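Putative branched-chain amino acid aminotransferase IlvE (Streptococcus mutans, PDB 4DQN) probably catalyses the pyridoxal-phosphate-dependent transfer of amino groups between branched-chain amino acids and 2-oxoglutarate. Local coordinates at residues A[59-67]-A[126-134]; A[76-87]-A[99-108]. One frame throughout, in Å; residues are numbered along the deposited sequence.

Interaction 1 of 2, residues A[59-67]-A[126-134]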
loop_
_atom_site.group_PDB
_atom_site.type_symbol
_atom_site.label_atom_id
_atom_site.label_comp_id
_atom_site.label_asym_id
_atom_site.label_seq_id
_atom_site.Cartn_x
_atom_site.Cartn_y
_atom_site.Cartn_z
ATOM N N GLU A 59 -7.192 -0.307 1.402
ATOM C CA GLU A 59 -7.788 -1.254 0.463
ATOM C C GLU A 59 -7.365 -2.669 0.835
ATOM O O GLU A 59 -6.284 -2.879 1.405
ATOM C CB GLU A 59 -7.306 -0.930 -0.955
ATOM C CG GLU A 59 -5.784 -1.024 -1.086
ATOM C CD GLU A 59 -5.270 -0.576 -2.428
ATOM O OE1 GLU A 59 -4.339 -1.229 -2.957
ATOM O OE2 GLU A 59 -5.780 0.438 -2.960
ATOM N N ALA A 60 -8.226 -3.634 0.516
ATOM C CA ALA A 60 -7.955 -5.027 0.810
ATOM C C ALA A 60 -8.716 -5.883 -0.176
ATOM O O ALA A 60 -9.735 -5.458 -0.734
ATOM C CB ALA A 60 -8.396 -5.359 2.226
ATOM N N PHE A 61 -8.236 -7.099 -0.401
ATOM C CA PHE A 61 -8.961 -7.980 -1.296
ATOM C C PHE A 61 -8.875 -9.423 -0.840
ATOM O O PHE A 61 -8.121 -9.753 0.071
ATOM C CB PHE A 61 -8.497 -7.804 -2.752
ATOM C CG PHE A 61 -7.113 -8.341 -3.033
ATOM C CD1 PHE A 61 -6.934 -9.651 -3.481
ATOM C CD2 PHE A 61 -6.003 -7.529 -2.891
ATOM C CE1 PHE A 61 -5.659 -10.140 -3.764
ATOM C CE2 PHE A 61 -4.725 -8.009 -3.167
ATOM C CZ PHE A 61 -4.551 -9.314 -3.602
ATOM N N GLU A 62 -9.705 -10.260 -1.449
ATOM C CA GLU A 62 -9.652 -11.692 -1.240
ATOM C C GLU A 62 -9.638 -12.384 -2.589
ATOM O O GLU A 62 -9.743 -11.737 -3.649
ATOM C CB GLU A 62 -10.842 -12.162 -0.404
ATOM C CG GLU A 62 -10.563 -12.098 1.078
ATOM C CD GLU A 62 -9.441 -13.040 1.490
ATOM O OE1 GLU A 62 -9.279 -14.109 0.847
ATOM O OE2 GLU A 62 -8.726 -12.716 2.468
ATOM N N GLY A 63 -9.474 -13.698 -2.547
ATOM C CA GLY A 63 -9.478 -14.504 -3.749
ATOM C C GLY A 63 -9.968 -15.881 -3.370
ATOM O O GLY A 63 -9.449 -16.493 -2.429
ATOM N N LEU A 64 -10.971 -16.369 -4.090
ATOM C CA LEU A 64 -11.512 -17.697 -3.814
ATOM C C LEU A 64 -12.163 -18.212 -5.078
ATOM O O LEU A 64 -12.480 -17.434 -5.978
ATOM C CB LEU A 64 -12.497 -17.677 -2.631
ATOM C CG LEU A 64 -13.812 -16.888 -2.716
ATOM C CD1 LEU A 64 -14.793 -17.349 -1.643
ATOM C CD2 LEU A 64 -13.589 -15.367 -2.625
ATOM N N LYS A 65 -12.338 -19.527 -5.169
ATOM C CA LYS A 65 -12.815 -20.128 -6.409
ATOM C C LYS A 65 -14.151 -20.843 -6.248
ATOM O O LYS A 65 -14.470 -21.343 -5.165
ATOM C CB LYS A 65 -11.760 -21.105 -6.957
ATOM C CG LYS A 65 -10.583 -20.404 -7.628
ATOM C CD LYS A 65 -9.423 -21.374 -7.876
ATOM C CE LYS A 65 -8.356 -20.754 -8.758
ATOM N NZ LYS A 65 -7.201 -21.685 -8.954
ATOM N N ALA A 66 -14.932 -20.862 -7.331
ATOM C CA ALA A 66 -16.136 -21.687 -7.401
ATOM C C ALA A 66 -15.815 -22.836 -8.336
ATOM O O ALA A 66 -15.199 -22.630 -9.388
ATOM C CB ALA A 66 -17.343 -20.876 -7.926
ATOM N N TYR A 67 -16.232 -24.039 -7.958
ATOM C CA TYR A 67 -15.840 -25.247 -8.666
ATOM C C TYR A 67 -17.089 -25.953 -9.165
ATOM O O TYR A 67 -18.024 -26.157 -8.391
ATOM C CB TYR A 67 -15.105 -26.190 -7.696
ATOM C CG TYR A 67 -13.870 -25.590 -7.049
ATOM C CD1 TYR A 67 -13.971 -24.787 -5.910
ATOM C CD2 TYR A 67 -12.606 -25.831 -7.572
ATOM C CE1 TYR A 67 -12.833 -24.228 -5.323
ATOM C CE2 TYR A 67 -11.471 -25.283 -6.992
ATOM C CZ TYR A 67 -11.594 -24.487 -5.869
ATOM O OH TYR A 67 -10.460 -23.949 -5.293
ATOM N N THR A 126 -11.891 -22.885 -13.180
ATOM C CA THR A 126 -12.813 -22.487 -12.124
ATOM C C THR A 126 -13.307 -21.063 -12.341
ATOM O O THR A 126 -12.817 -20.354 -13.219
ATOM C CB THR A 126 -12.114 -22.527 -10.750
ATOM O OG1 THR A 126 -10.954 -21.677 -10.784
ATOM C CG2 THR A 126 -11.691 -23.948 -10.387
ATOM N N LEU A 127 -14.280 -20.642 -11.540
ATOM C CA LEU A 127 -14.681 -19.244 -11.536
ATOM C C LEU A 127 -13.965 -18.562 -10.377
ATOM O O LEU A 127 -14.231 -18.857 -9.214
ATOM C CB LEU A 127 -16.202 -19.094 -11.374
ATOM C CG LEU A 127 -16.691 -17.640 -11.521
ATOM C CD1 LEU A 127 -16.584 -17.188 -12.959
ATOM C CD2 LEU A 127 -18.127 -17.459 -11.003
ATOM N N TYR A 128 -13.046 -17.659 -10.690
ATOM C CA TYR A 128 -12.308 -16.951 -9.643
ATOM C C TYR A 128 -13.099 -15.729 -9.179
ATOM O O TYR A 128 -13.540 -14.925 -9.996
ATOM C CB TYR A 128 -10.932 -16.528 -10.164
ATOM C CG TYR A 128 -10.086 -15.790 -9.141
ATOM C CD1 TYR A 128 -9.507 -16.462 -8.063
ATOM C CD2 TYR A 128 -9.861 -14.425 -9.263
ATOM C CE1 TYR A 128 -8.727 -15.783 -7.129
ATOM C CE2 TYR A 128 -9.078 -13.740 -8.344
ATOM C CZ TYR A 128 -8.521 -14.422 -7.286
ATOM O OH TYR A 128 -7.759 -13.733 -6.371
ATOM N N LEU A 129 -13.270 -15.605 -7.866
ATOM C CA LEU A 129 -13.963 -14.473 -7.273
ATOM C C LEU A 129 -12.937 -13.550 -6.646
ATOM O O LEU A 129 -12.043 -14.008 -5.940
ATOM C CB LEU A 129 -14.911 -14.959 -6.171
ATOM C CG LEU A 129 -16.352 -15.271 -6.587
ATOM C CD1 LEU A 129 -16.382 -16.210 -7.752
ATOM C CD2 LEU A 129 -17.146 -15.870 -5.439
ATOM N N ARG A 130 -13.079 -12.255 -6.910
ATOM C CA ARG A 130 -12.241 -11.226 -6.312
ATOM C C ARG A 130 -13.087 -10.227 -5.499
ATOM O O ARG A 130 -13.606 -9.237 -6.051
ATOM C CB ARG A 130 -11.476 -10.485 -7.406
ATOM C CG ARG A 130 -10.620 -9.322 -6.890
ATOM C CD ARG A 130 -9.478 -9.850 -6.030
ATOM N NE ARG A 130 -8.267 -9.190 -6.454
ATOM C CZ ARG A 130 -7.179 -9.795 -6.896
ATOM N NH1 ARG A 130 -7.068 -11.124 -6.933
ATOM N NH2 ARG A 130 -6.178 -9.039 -7.251
ATOM N N PRO A 131 -13.250 -10.494 -4.187
ATOM C CA PRO A 131 -13.837 -9.508 -3.279
ATOM C C PRO A 131 -12.837 -8.383 -3.044
ATOM O O PRO A 131 -11.632 -8.631 -2.961
ATOM C CB PRO A 131 -14.080 -10.310 -1.983
ATOM C CG PRO A 131 -14.048 -11.764 -2.414
ATOM C CD PRO A 131 -13.053 -11.801 -3.531
ATOM N N LEU A 132 -13.333 -7.153 -2.964
ATOM C CA LEU A 132 -12.493 -5.984 -2.787
ATOM C C LEU A 132 -13.188 -5.081 -1.792
ATOM O O LEU A 132 -14.405 -4.880 -1.882
ATOM C CB LEU A 132 -12.340 -5.244 -4.118
ATOM C CG LEU A 132 -11.645 -3.880 -4.133
ATOM C CD1 LEU A 132 -10.144 -4.046 -3.962
ATOM C CD2 LEU A 132 -11.939 -3.153 -5.423
ATOM N N LEU A 133 -12.412 -4.534 -0.854
ATOM C CA LEU A 133 -12.940 -3.669 0.194
ATOM C C LEU A 133 -12.093 -2.414 0.206
ATOM O O LEU A 133 -10.889 -2.480 0.491
ATOM C CB LEU A 133 -12.842 -4.380 1.559
ATOM C CG LEU A 133 -13.257 -3.604 2.818
ATOM C CD1 LEU A 133 -14.730 -3.200 2.721
ATOM C CD2 LEU A 133 -13.005 -4.473 4.079
ATOM N N ILE A 134 -12.703 -1.271 -0.104
ATOM C CA ILE A 134 -11.948 -0.034 -0.273
ATOM C C ILE A 134 -12.540 1.154 0.473
ATOM O O ILE A 134 -13.766 1.312 0.550
ATOM C CB ILE A 134 -11.824 0.356 -1.764
ATOM C CG1 ILE A 134 -13.185 0.287 -2.467
ATOM C CG2 ILE A 134 -10.817 -0.539 -2.484
ATOM C CD1 ILE A 134 -13.144 0.877 -3.893
HETATM O O HOH W 1 -8.594 -22.870 -11.899
#

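Interaction 2 of 2, residues A[76-87]-A[99-108]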
loop_
_atom_site.group_PDB
_atom_site.type_symbol
_atom_site.label_atom_id
_atom_site.label_comp_id
_atom_site.label_asym_id
_atom_site.label_seq_id
_atom_site.Cartn_x
_atom_site.Cartn_y
_atom_site.Cartn_z
ATOM N N LEU A 76 -18.446 -23.577 -3.445
ATOM C CA LEU A 76 -17.329 -22.784 -2.945
ATOM C C LEU A 76 -16.543 -23.642 -1.975
ATOM O O LEU A 76 -17.073 -24.622 -1.435
ATOM C CB LEU A 76 -17.847 -21.544 -2.214
ATOM C CG LEU A 76 -18.555 -20.522 -3.093
ATOM C CD1 LEU A 76 -19.171 -19.428 -2.225
ATOM C CD2 LEU A 76 -17.580 -19.922 -4.118
ATOM N N PHE A 77 -15.282 -23.274 -1.758
ATOM C CA PHE A 77 -14.376 -24.020 -0.895
ATOM C C PHE A 77 -13.890 -23.127 0.249
ATOM O O PHE A 77 -13.108 -22.189 0.032
ATOM C CB PHE A 77 -13.193 -24.534 -1.727
ATOM C CG PHE A 77 -12.110 -25.198 -0.916
ATOM C CD1 PHE A 77 -12.258 -26.509 -0.471
ATOM C CD2 PHE A 77 -10.930 -24.515 -0.612
ATOM C CE1 PHE A 77 -11.253 -27.125 0.275
ATOM C CE2 PHE A 77 -9.928 -25.119 0.133
ATOM C CZ PHE A 77 -10.087 -26.430 0.577
ATOM N N ARG A 78 -14.375 -23.422 1.453
ATOM C CA ARG A 78 -13.996 -22.705 2.668
ATOM C C ARG A 78 -14.110 -21.166 2.594
ATOM O O ARG A 78 -13.212 -20.471 3.056
ATOM C CB ARG A 78 -12.568 -23.112 3.077
ATOM C CG ARG A 78 -12.400 -24.629 3.315
ATOM C CD ARG A 78 -10.928 -25.032 3.530
ATOM N NE ARG A 78 -10.345 -25.138 4.887
ATOM C CZ ARG A 78 -10.843 -24.696 6.040
ATOM N NH1 ARG A 78 -11.996 -24.079 6.105
ATOM N NH2 ARG A 78 -10.171 -24.879 7.168
ATOM N N PRO A 79 -15.220 -20.629 2.043
ATOM C CA PRO A 79 -15.249 -19.170 1.920
ATOM C C PRO A 79 -15.357 -18.489 3.281
ATOM O O PRO A 79 -15.048 -17.304 3.367
ATOM C CB PRO A 79 -16.514 -18.917 1.108
ATOM C CG PRO A 79 -17.420 -20.094 1.449
ATOM C CD PRO A 79 -16.470 -21.249 1.554
ATOM N N ASN A 80 -15.794 -19.214 4.314
ATOM C CA ASN A 80 -15.758 -18.690 5.681
ATOM C C ASN A 80 -14.351 -18.267 6.092
ATOM O O ASN A 80 -14.172 -17.284 6.830
ATOM C CB ASN A 80 -16.287 -19.726 6.683
ATOM C CG ASN A 80 -15.432 -20.980 6.724
ATOM O OD1 ASN A 80 -15.167 -21.598 5.689
ATOM N ND2 ASN A 80 -14.976 -21.351 7.917
ATOM N N MET A 81 -13.347 -19.002 5.611
ATOM C CA MET A 81 -11.953 -18.673 5.919
ATOM C C MET A 81 -11.515 -17.375 5.252
ATOM O O MET A 81 -10.839 -16.551 5.871
ATOM C CB MET A 81 -11.019 -19.816 5.500
ATOM C CG MET A 81 -11.219 -21.103 6.287
ATOM S SD MET A 81 -10.811 -20.993 8.045
ATOM C CE MET A 81 -9.021 -21.046 7.920
ATOM N N ASN A 82 -11.895 -17.183 3.991
ATOM C CA ASN A 82 -11.641 -15.899 3.328
ATOM C C ASN A 82 -12.320 -14.719 4.030
ATOM O O ASN A 82 -11.755 -13.623 4.116
ATOM C CB ASN A 82 -12.098 -15.961 1.870
ATOM C CG ASN A 82 -11.394 -17.047 1.098
ATOM O OD1 ASN A 82 -11.868 -18.186 1.037
ATOM N ND2 ASN A 82 -10.245 -16.709 0.515
ATOM N N ALA A 83 -13.542 -14.936 4.509
ATOM C CA ALA A 83 -14.279 -13.872 5.178
ATOM C C ALA A 83 -13.582 -13.463 6.469
ATOM O O ALA A 83 -13.518 -12.277 6.801
ATOM C CB ALA A 83 -15.723 -14.326 5.472
ATOM N N GLU A 84 -13.079 -14.447 7.210
ATOM C CA GLU A 84 -12.439 -14.182 8.493
ATOM C C GLU A 84 -11.097 -13.505 8.276
ATOM O O GLU A 84 -10.714 -12.612 9.035
ATOM C CB GLU A 84 -12.313 -15.479 9.311
ATOM C CG GLU A 84 -13.687 -16.036 9.712
ATOM C CD GLU A 84 -13.638 -17.350 10.493
ATOM O OE1 GLU A 84 -12.531 -17.920 10.666
ATOM O OE2 GLU A 84 -14.722 -17.808 10.930
ATOM N N ARG A 85 -10.396 -13.906 7.220
ATOM C CA ARG A 85 -9.137 -13.248 6.884
ATOM C C ARG A 85 -9.358 -11.792 6.463
ATOM O O ARG A 85 -8.581 -10.902 6.845
ATOM C CB ARG A 85 -8.371 -14.029 5.807
ATOM C CG ARG A 85 -7.005 -13.416 5.497
ATOM C CD ARG A 85 -6.152 -14.290 4.588
ATOM N NE ARG A 85 -6.715 -14.423 3.242
ATOM C CZ ARG A 85 -6.167 -15.152 2.266
ATOM N NH1 ARG A 85 -5.048 -15.830 2.489
ATOM N NH2 ARG A 85 -6.740 -15.209 1.064
ATOM N N LEU A 86 -10.418 -11.543 5.691
ATOM C CA LEU A 86 -10.764 -10.176 5.296
ATOM C C LEU A 86 -11.155 -9.340 6.512
ATOM O O LEU A 86 -10.941 -8.129 6.523
ATOM C CB LEU A 86 -11.923 -10.170 4.283
ATOM C CG LEU A 86 -11.962 -9.188 3.102
ATOM C CD1 LEU A 86 -13.387 -8.825 2.686
ATOM C CD2 LEU A 86 -11.081 -7.951 3.259
ATOM N N GLN A 87 -11.736 -9.974 7.531
ATOM C CA GLN A 87 -12.122 -9.243 8.733
ATOM C C GLN A 87 -10.884 -8.802 9.494
ATOM O O GLN A 87 -10.805 -7.671 9.971
ATOM C CB GLN A 87 -13.037 -10.099 9.628
ATOM C CG GLN A 87 -14.485 -10.166 9.143
ATOM C CD GLN A 87 -15.157 -11.486 9.482
ATOM O OE1 GLN A 87 -14.651 -12.265 10.297
ATOM N NE2 GLN A 87 -16.296 -11.748 8.856
ATOM N N PRO A 99 -19.274 -8.871 7.563
ATOM C CA PRO A 99 -19.585 -10.099 8.313
ATOM C C PRO A 99 -19.530 -11.354 7.444
ATOM O O PRO A 99 -19.750 -11.286 6.232
ATOM C CB PRO A 99 -21.018 -9.854 8.819
ATOM C CG PRO A 99 -21.086 -8.308 8.972
ATOM C CD PRO A 99 -20.283 -7.809 7.774
ATOM N N THR A 100 -19.234 -12.489 8.061
ATOM C CA THR A 100 -19.082 -13.747 7.332
ATOM C C THR A 100 -20.336 -14.125 6.547
ATOM O O THR A 100 -20.243 -14.524 5.383
ATOM C CB THR A 100 -18.690 -14.853 8.292
ATOM O OG1 THR A 100 -17.443 -14.493 8.902
ATOM C CG2 THR A 100 -18.537 -16.195 7.565
ATOM N N ASP A 101 -21.511 -13.986 7.154
ATOM C CA ASP A 101 -22.720 -14.325 6.409
ATOM C C ASP A 101 -22.938 -13.395 5.210
ATOM O O ASP A 101 -23.351 -13.859 4.153
ATOM C CB ASP A 101 -23.964 -14.448 7.306
ATOM C CG ASP A 101 -24.335 -13.149 7.996
ATOM O OD1 ASP A 101 -25.365 -13.151 8.704
ATOM O OD2 ASP A 101 -23.618 -12.131 7.854
ATOM N N LYS A 102 -22.621 -12.105 5.355
ATOM C CA LYS A 102 -22.731 -11.161 4.235
ATOM C C LYS A 102 -21.766 -11.556 3.116
ATOM O O LYS A 102 -22.147 -11.606 1.941
ATOM C CB LYS A 102 -22.433 -9.717 4.701
ATOM C CG LYS A 102 -22.499 -8.653 3.594
ATOM C CD LYS A 102 -22.134 -7.277 4.165
ATOM C CE LYS A 102 -22.275 -6.175 3.132
ATOM N NZ LYS A 102 -23.661 -6.047 2.583
ATOM N N PHE A 103 -20.518 -11.841 3.498
ATOM C CA PHE A 103 -19.459 -12.214 2.562
ATOM C C PHE A 103 -19.826 -13.463 1.747
ATOM O O PHE A 103 -19.716 -13.477 0.507
ATOM C CB PHE A 103 -18.162 -12.458 3.356
ATOM C CG PHE A 103 -16.959 -12.810 2.503
ATOM C CD1 PHE A 103 -16.772 -14.113 2.042
ATOM C CD2 PHE A 103 -15.999 -11.843 2.195
ATOM C CE1 PHE A 103 -15.659 -14.443 1.252
ATOM C CE2 PHE A 103 -14.878 -12.162 1.421
ATOM C CZ PHE A 103 -14.706 -13.469 0.949
ATOM N N ILE A 104 -20.252 -14.515 2.442
ATOM C CA ILE A 104 -20.514 -15.787 1.779
ATOM C C ILE A 104 -21.746 -15.660 0.897
ATOM O O ILE A 104 -21.758 -16.146 -0.233
ATOM C CB ILE A 104 -20.677 -16.926 2.793
ATOM C CG1 ILE A 104 -19.336 -17.216 3.468
ATOM C CG2 ILE A 104 -21.164 -18.203 2.119
ATOM C CD1 ILE A 104 -19.476 -18.194 4.639
ATOM N N ASP A 105 -22.775 -14.983 1.400
ATOM C CA ASP A 105 -23.971 -14.762 0.601
ATOM C C ASP A 105 -23.648 -13.980 -0.657
ATOM O O ASP A 105 -24.170 -14.271 -1.738
ATOM C CB ASP A 105 -25.033 -14.002 1.393
ATOM C CG ASP A 105 -26.227 -13.650 0.540
ATOM O OD1 ASP A 105 -27.000 -14.571 0.217
ATOM O OD2 ASP A 105 -26.382 -12.463 0.165
ATOM N N ALA A 106 -22.796 -12.970 -0.523
ATOM C CA ALA A 106 -22.435 -12.159 -1.682
ATOM C C ALA A 106 -21.702 -12.996 -2.716
ATOM O O ALA A 106 -21.960 -12.882 -3.916
ATOM C CB ALA A 106 -21.580 -10.987 -1.255
ATOM N N ALA A 107 -20.752 -13.803 -2.256
ATOM C CA ALA A 107 -20.015 -14.698 -3.143
ATOM C C ALA A 107 -20.970 -15.617 -3.907
ATOM O O ALA A 107 -20.854 -15.767 -5.122
ATOM C CB ALA A 107 -19.013 -15.519 -2.347
ATOM N N LYS A 108 -21.900 -16.245 -3.193
ATOM C CA LYS A 108 -22.889 -17.098 -3.850
ATOM C C LYS A 108 -23.732 -16.360 -4.889
ATOM O O LYS A 108 -23.969 -16.888 -5.980
ATOM C CB LYS A 108 -23.794 -17.750 -2.812
ATOM C CG LYS A 108 -23.075 -18.769 -1.950
ATOM C CD LYS A 108 -24.081 -19.556 -1.113
ATOM C CE LYS A 108 -23.381 -20.633 -0.301
ATOM N NZ LYS A 108 -24.333 -21.420 0.551
HETATM O O HOH W 2 -16.990 -16.205 10.966
#

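Interaction 1 of 2, residues A[59-67]-A[126-134]
The carbonyl oxygen of L64 takes the backbone N-H of L129 in a short, nearly straight bond (N to O 2.7 Å). L64 and L129, A66 and L127, and A60 and L133 form the hydrogen-bonded pairs of this antiparallel ladder. Their apolar side chains share one face of the sheet; helix 79-92 covers A60 and L64 there, and helix 100-113 covers A66 and L129. The ladder changes in the middle, at E62 and G63. E62 N still bonds to P131 O, but P131, a proline, has no N-H to return; E62 O is buried without a polar partner, with R130 CD 3.0 Å from it. L64 CD2 reaches along the same face to the proline ring, 3.6 Å from P131 CG. These are central strands of the antiparallel sheet in the smaller domain of a class IV (fold type IV) aminotransferase. On the other face, the flat guanidinium of R130 lies over F61, the group centres 3.9 Å apart and the planes 23° from parallel. R130 starts out with CG anti to its N (chi1 177°), then bends at chi2 and chi3, which folds the group back over the ring. Delocalised charge and pi face suit each other here. R130 NE is bonded to H55 of the second subunit, while NH1 makes a weak bond, in the guanidinium plane, to Y128 OH (2.8 Å). G63 has no side chain, which lets that hydroxyl settle 3.2 Å from G63 CA. Further along, the extended K65 crosses T126 at about a right angle, its CD 3.3 Å from T126 OG1. The ammonium goes on to the carbonyl oxygen of T289, and a water accepts from T126 OG1 and, weakly, from K65 NZ.

Interaction 2 of 2, residues A[76-87]-A[99-108]
F103, on helix 100-108, drives its ring into the groove of helix 79-87 as a knob into a hole made by P79, N82, A83 and L86. The two helices, joined by a short connection, lie on one face of the antiparallel sheet of the smaller domain; their axes approach to 9.0 Å and run 127° apart. The F103 side chain begins with CB, 3.7 Å from A83 CB, and with chi1 at -178° the ring swings away from its own backbone N toward the partner helix. CG is 3.6 Å from the same methyl, which sits over the ring face as a CH-pi contact, close enough because alanine is small. On one flank CE1 comes 3.6 Å from P79 O; on the other, CE2 meets L86 CD1, which lies at the ring edge. The tip, CZ, ends 3.7 Å from N82 CB, while the amide of N82 turns off to E62. One turn before F103, T100 fills the next hole, among N80, A83, E84 and Q87, a knob with two sides: the CG2 methyl faces A83 and N80, while OG1 turns toward Q87. I104 CD1 meanwhile lies against N80, and L76 CD1 rests on the methyl of A107, a residue small enough to leave room for the leucine branch. At the T100 end of the interface, where P99 is exposed, a long, bent glutamine can reach across: Q87 NE2, which also bonds to V98 O, donates to T100 OG1 at 3.0 Å, with the hydroxyl close to the amide plane. A water 2.7 Å from T100 OG1 donates to E84 OE2 at 2.8 Å.

Interaction 2 is nested in the chain between the two strands of interaction 1, and its helices pack on their apolar face; the two centres are about 10 Å apart. F103 touches P131, and L64 lies against P79 and N82. The carboxylate of E62 ties them: its OE2 forms a salt bridge with R85 NE (2.7 Å), and its OE1 probably accepts a hydrogen bond from N82 ND2 (2.8 Å). Both lie near the predicted cofactor site, interaction 1 more closely. The side chain of F61 comes within about 3 Å of that of K188, the lysine predicted to carry pyridoxal phosphate but without it here, and L86 within about 6 Å. Interaction 1 also meets the second subunit, where E59, L132 and I134 pack; no residue of interaction 2 touches it.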